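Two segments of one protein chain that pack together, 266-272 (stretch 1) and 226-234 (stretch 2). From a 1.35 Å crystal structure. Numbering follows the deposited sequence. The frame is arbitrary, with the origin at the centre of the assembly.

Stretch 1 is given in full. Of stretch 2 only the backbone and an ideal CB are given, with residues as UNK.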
# COMPACT_ATOMS: atom_id res chain seq x y z
N GLY A 266 -9.90 11.02 6.91
CA GLY A 266 -9.26 10.11 7.85
C GLY A 266 -7.80 9.89 7.50
O GLY A 266 -7.26 10.43 6.51
N MSE A 267 -7.15 9.06 8.28
CA MSE A 267 -5.76 8.73 8.07
C MSE A 267 -5.63 7.80 6.87
O MSE A 267 -6.35 6.81 6.75
CB MSE A 267 -5.19 8.10 9.31
CG MSE A 267 -5.27 9.00 10.53
SE MSE A 267 -4.19 8.43 12.01
CE MSE A 267 -5.26 6.98 12.44
N ILE A 268 -4.80 8.17 5.91
CA ILE A 268 -4.63 7.47 4.65
C ILE A 268 -3.29 6.74 4.65
O ILE A 268 -2.22 7.32 4.88
CB ILE A 268 -4.69 8.47 3.49
CG1 ILE A 268 -6.10 9.07 3.39
CG2 ILE A 268 -4.31 7.77 2.16
CD1 ILE A 268 -6.20 10.27 2.41
N SER A 269 -3.33 5.43 4.36
CA SER A 269 -2.12 4.64 4.17
C SER A 269 -2.05 4.00 2.79
O SER A 269 -1.02 3.44 2.44
CB SER A 269 -1.92 3.57 5.24
OG SER A 269 -3.00 2.65 5.24
N THR A 270 -3.12 4.11 1.98
CA THR A 270 -3.19 3.45 0.69
C THR A 270 -4.00 4.31 -0.28
O THR A 270 -4.97 4.97 0.10
CB THR A 270 -3.75 2.01 0.83
OG1 THR A 270 -3.90 1.36 -0.44
CG2 THR A 270 -5.10 1.95 1.56
N ILE A 271 -3.61 4.23 -1.55
CA ILE A 271 -4.22 5.03 -2.63
C ILE A 271 -4.16 4.29 -3.93
O ILE A 271 -3.19 3.59 -4.20
CB ILE A 271 -3.49 6.38 -2.76
CG1 ILE A 271 -4.12 7.28 -3.79
CG2 ILE A 271 -1.99 6.20 -3.07
CD1 ILE A 271 -3.71 8.76 -3.65
N CYS A 272 -5.16 4.51 -4.80
CA CYS A 272 -5.12 4.05 -6.18
C CYS A 272 -5.91 5.04 -7.04
O CYS A 272 -7.05 5.31 -6.69
CB CYS A 272 -5.80 2.64 -6.32
SG CYS A 272 -5.35 1.86 -7.89
N UNK A 226 5.05 11.59 -7.75
CA UNK A 226 4.79 10.52 -6.79
C UNK A 226 3.72 10.96 -5.77
O UNK A 226 3.85 12.04 -5.20
CB UNK A 226 6.08 10.12 -6.07
N UNK A 227 2.72 10.12 -5.53
CA UNK A 227 1.89 10.25 -4.33
C UNK A 227 2.55 9.58 -3.17
O UNK A 227 3.08 8.46 -3.30
CB UNK A 227 0.50 9.66 -4.55
N UNK A 228 2.50 10.24 -2.01
CA UNK A 228 2.99 9.70 -0.75
C UNK A 228 1.86 9.79 0.26
O UNK A 228 1.36 10.87 0.57
CB UNK A 228 4.23 10.45 -0.26
N UNK A 229 1.47 8.64 0.81
CA UNK A 229 0.52 8.54 1.89
C UNK A 229 1.27 8.77 3.22
O UNK A 229 2.15 8.00 3.58
CB UNK A 229 -0.19 7.18 1.87
N UNK A 230 0.95 9.89 3.86
CA UNK A 230 1.70 10.39 5.01
C UNK A 230 0.94 10.14 6.30
O UNK A 230 0.27 11.01 6.84
CB UNK A 230 1.99 11.88 4.85
N UNK A 231 1.00 8.89 6.77
CA UNK A 231 0.08 8.39 7.79
C UNK A 231 0.56 8.84 9.17
O UNK A 231 1.74 8.63 9.54
CB UNK A 231 -0.03 6.87 7.73
N UNK A 232 -0.35 9.40 9.94
CA UNK A 232 -0.03 10.12 11.16
C UNK A 232 -0.40 9.39 12.45
O UNK A 232 -0.33 9.99 13.54
CB UNK A 232 -0.73 11.48 11.14
N UNK A 233 -0.69 8.12 12.39
CA UNK A 233 -1.21 7.39 13.56
C UNK A 233 -0.18 7.01 14.60
O UNK A 233 -0.60 6.49 15.66
CB UNK A 233 -1.91 6.11 13.09
N UNK A 234 1.10 7.24 14.38
CA UNK A 234 2.11 6.95 15.37
C UNK A 234 2.69 8.22 15.98
O UNK A 234 3.65 8.12 16.78
CB UNK A 234 3.23 6.11 14.75

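The two segments run in nearly opposite directions, at 153° between their strand axes. No hydrogen bond joins them; the contact between them is made by packing.

At position 226 nothing of stretch 1 lies within 5.5 Å of the ideal CB, so many residues are compatible. The deposited one is Leu-226, which makes no contact here.

Position 227 points toward stretch 1, its ideal CB 4.4 Å from Ile-271 CD1. A leucine, a methionine or an aromatic ring would suit this apolar methyl. The residue is Tyr-227. With chi1 at m, its ring offers a face to Ile-271, whose CD1 sits 4.3 Å from the Tyr-227 ring centroid and 22° off the normal, a CH-pi contact.

Position 228 points away and is unconstrained by stretch 1; it holds Ile-228.

Position 229 has the closest CA-CA approach to stretch 1, its CA 5.2 Å from Ser-269 CA, and its ideal CB lies 3.6 Å from Ile-268 O and 3.8 Å from Ser-269 C. So little room at the CB favours a small residue such as alanine, serine, cysteine or perhaps valine. Cys-229 occupies it, and its m rotamer places Cys-229 SG 3.7 Å from Ile-268 CG2 and 3.6 Å from Ile-271 CG2. The sulfur packs against both side chains, and Cys-229 SG also lies 3.7 Å from Thr-270 N.

Position 230 points away, leaving the choice open; Asn-230 uses its side-chain amide elsewhere in the structure.

At position 231 the ideal CB projects sideways, 3.6 Å from Ile-268 O and 4.5 Å from Ser-269 CB, with the long side chain of Met-267 beyond. A long aliphatic or a broad aromatic residue could reach along this surface. Trp-231 does so with chi1 at t. Met-267, a selenomethionine, places its SE over the ring face, 4.6 Å from the centroid of the Trp-231 five-membered ring, while Met-267 CB approaches Trp-231 NE1 at 3.5 Å. Ile-268 O lies at the ring edge.

Position 232 also points sideways, with Met-267 SE 4.7 Å from the ideal CB; stretch 1 sets only a loose limit there, and polar or apolar side chains of several sizes would fit. Gln-232 folds back on its own segment, Gln-232 NE2 making a weak hydrogen bond to Asn-230 O at 3.4 Å.

At position 233 phi/psi of -78/-5 do not demand glycine, but glycine fits best, since even alanine's CB would be tight against Met-267 SE, at 3.4 Å. Gly-233 lets Met-267 SE rest 3.5 Å from Gly-233 CA.

Position 234 has no neighbour in stretch 1 and could be almost anything; it is His-234.

Stretch 2, residues 226-234: LYICNWQGH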
# COMPACT_ATOMS: atom_id res chain seq x y z
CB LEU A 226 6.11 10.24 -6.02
CG LEU A 226 6.17 9.08 -5.06
CD1 LEU A 226 6.04 7.75 -5.84
CD2 LEU A 226 7.47 9.06 -4.25
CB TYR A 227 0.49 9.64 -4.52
CG TYR A 227 -0.41 10.31 -5.53
CD1 TYR A 227 -0.73 11.65 -5.46
CD2 TYR A 227 -1.01 9.57 -6.52
CE1 TYR A 227 -1.57 12.23 -6.41
CE2 TYR A 227 -1.83 10.15 -7.46
CZ TYR A 227 -2.11 11.47 -7.40
OH TYR A 227 -2.97 12.07 -8.34
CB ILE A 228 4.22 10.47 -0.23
CG1 ILE A 228 5.32 10.52 -1.28
CG2 ILE A 228 4.68 9.87 1.10
CD1 ILE A 228 6.47 11.49 -0.91
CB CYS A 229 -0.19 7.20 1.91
SG CYS A 229 -1.14 6.85 0.41
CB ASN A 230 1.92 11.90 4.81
CG ASN A 230 2.91 12.49 5.78
OD1 ASN A 230 3.79 11.79 6.27
ND2 ASN A 230 2.77 13.79 6.11
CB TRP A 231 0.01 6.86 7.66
CG TRP A 231 -1.01 6.19 8.55
CD1 TRP A 231 -2.35 6.04 8.30
CD2 TRP A 231 -0.79 5.57 9.81
NE1 TRP A 231 -2.95 5.37 9.31
CE2 TRP A 231 -2.02 5.06 10.25
CE3 TRP A 231 0.34 5.35 10.58
CZ2 TRP A 231 -2.15 4.36 11.44
CZ3 TRP A 231 0.20 4.65 11.80
CH2 TRP A 231 -1.01 4.19 12.20
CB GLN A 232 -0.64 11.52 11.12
CG GLN A 232 0.01 12.35 9.97
CD GLN A 232 -0.73 13.61 9.62
OE1 GLN A 232 -1.19 14.34 10.49
NE2 GLN A 232 -0.78 13.91 8.31
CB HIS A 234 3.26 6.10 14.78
CG HIS A 234 2.90 4.67 14.51
ND1 HIS A 234 3.70 3.83 13.77
CD2 HIS A 234 1.80 3.95 14.85
CE1 HIS A 234 3.13 2.64 13.70
NE2 HIS A 234 1.98 2.69 14.32
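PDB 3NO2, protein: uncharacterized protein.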